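F420-dependent alcohol dehydrogenase (Methanoculleus thermophilus, PDB 1RHC) catalyses the oxidation of secondary alcohols with coenzyme F420 as electron acceptor, and belongs to the bacterial luciferase family of TIM-barrel enzymes. Local coordinates at residues V135-M138 with L139-D143. Residues are numbered along the deposited sequence; the frame is centred on the assembly and turned at random.
Sequences VMRM and LWESD
One face of the Trp140 indole carries the carbonyl oxygen of Met136, which sits 3.2 Å above the ring plane and toward its rim, while the same oxygen accepts a hydrogen bond from Trp140 N, 2.9 Å away. The Met136 chain runs alongside the indole and bends at its last torsion (chi3 59°), which brings CE to 3.6 Å from Trp140 CH2. At the edge of the Arg137 guanidinium, near its plane, lies Glu141 OE2, with the guanidinium and carboxylate planes 38° apart; the salt bridge from NH1 to OE2 is long, at 3.8 Å, and Arg137 NH2 is held more firmly by Asp188. Such i to i+4 pairings line the last turns of helix 122-141, which packs on the outside of the TIM barrel against helix 82-95 and strand 170-173. Trp140 NE1 bonds to the carbonyl of Ala86 in that neighbouring helix, and replacing the indole by an alanine would probably cost this oxygen the indole donor and open a gap beside Met136 CE. Where the helix ends, Met138 O takes two bonds from Ser142, from OG at 2.7 Å and from N at 2.9 Å, the donors arriving from opposite faces of the carbonyl plane.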
# COMPACT_ATOMS: atom_id res chain seq x y z
N VAL A 135 1.58 17.39 -7.63
CA VAL A 135 2.47 16.26 -7.94
C VAL A 135 1.67 15.06 -8.43
O VAL A 135 2.02 14.42 -9.43
CB VAL A 135 3.29 15.89 -6.68
CG1 VAL A 135 3.96 14.48 -6.81
CG2 VAL A 135 4.37 16.95 -6.50
N MET A 136 0.57 14.75 -7.74
CA MET A 136 -0.24 13.62 -8.15
C MET A 136 -0.82 13.83 -9.54
O MET A 136 -0.77 12.94 -10.39
CB MET A 136 -1.35 13.41 -7.10
CG MET A 136 -0.77 12.97 -5.77
SD MET A 136 -2.04 13.01 -4.43
CE MET A 136 -3.28 11.94 -5.02
N ARG A 137 -1.37 15.02 -9.78
CA ARG A 137 -1.96 15.30 -11.08
C ARG A 137 -0.93 15.28 -12.22
O ARG A 137 -1.20 14.74 -13.31
CB ARG A 137 -2.72 16.64 -11.04
CG ARG A 137 -4.12 16.50 -10.38
CD ARG A 137 -4.90 17.80 -10.48
NE ARG A 137 -6.12 17.84 -9.66
CZ ARG A 137 -7.21 17.11 -9.89
NH1 ARG A 137 -7.25 16.26 -10.90
NH2 ARG A 137 -8.27 17.27 -9.10
N MET A 138 0.24 15.87 -11.98
CA MET A 138 1.30 15.84 -13.00
C MET A 138 1.61 14.40 -13.38
O MET A 138 1.75 14.06 -14.56
CB MET A 138 2.58 16.49 -12.49
CG MET A 138 2.55 18.01 -12.37
SD MET A 138 4.15 18.56 -11.72
CE MET A 138 5.20 17.80 -12.91
N LEU A 139 1.71 13.53 -12.37
CA LEU A 139 2.04 12.13 -12.66
C LEU A 139 0.90 11.40 -13.34
O LEU A 139 1.12 10.57 -14.22
CB LEU A 139 2.44 11.42 -11.38
CG LEU A 139 3.83 11.76 -10.85
CD1 LEU A 139 3.98 11.20 -9.45
CD2 LEU A 139 4.90 11.16 -11.75
N TRP A 140 -0.33 11.69 -12.92
CA TRP A 140 -1.46 11.02 -13.55
C TRP A 140 -1.72 11.46 -14.99
O TRP A 140 -2.13 10.66 -15.85
CB TRP A 140 -2.72 11.32 -12.78
CG TRP A 140 -2.83 10.58 -11.50
CD1 TRP A 140 -2.20 9.40 -11.17
CD2 TRP A 140 -3.67 10.92 -10.40
NE1 TRP A 140 -2.62 8.99 -9.91
CE2 TRP A 140 -3.52 9.91 -9.42
CE3 TRP A 140 -4.55 11.99 -10.15
CZ2 TRP A 140 -4.22 9.93 -8.20
CZ3 TRP A 140 -5.25 12.01 -8.94
CH2 TRP A 140 -5.07 10.98 -7.98
N GLU A 141 -1.45 12.74 -15.23
CA GLU A 141 -1.78 13.34 -16.53
C GLU A 141 -0.68 13.46 -17.57
O GLU A 141 -0.98 13.61 -18.76
CB GLU A 141 -2.38 14.72 -16.27
CG GLU A 141 -3.65 14.64 -15.44
CD GLU A 141 -4.10 15.97 -14.82
OE1 GLU A 141 -3.49 17.04 -15.08
OE2 GLU A 141 -5.09 15.95 -14.06
N SER A 142 0.57 13.35 -17.16
CA SER A 142 1.68 13.55 -18.11
C SER A 142 1.98 12.38 -19.02
O SER A 142 1.89 11.23 -18.61
CB SER A 142 2.96 13.94 -17.37
OG SER A 142 2.81 15.18 -16.72
N ASP A 143 2.38 12.68 -20.25
CA ASP A 143 2.69 11.64 -21.23
C ASP A 143 4.19 11.48 -21.37
O ASP A 143 4.65 10.66 -22.16
CB ASP A 143 2.10 12.00 -22.60
CG ASP A 143 0.59 12.02 -22.59
OD1 ASP A 143 0.00 12.92 -21.94
OD2 ASP A 143 -0.01 11.14 -23.23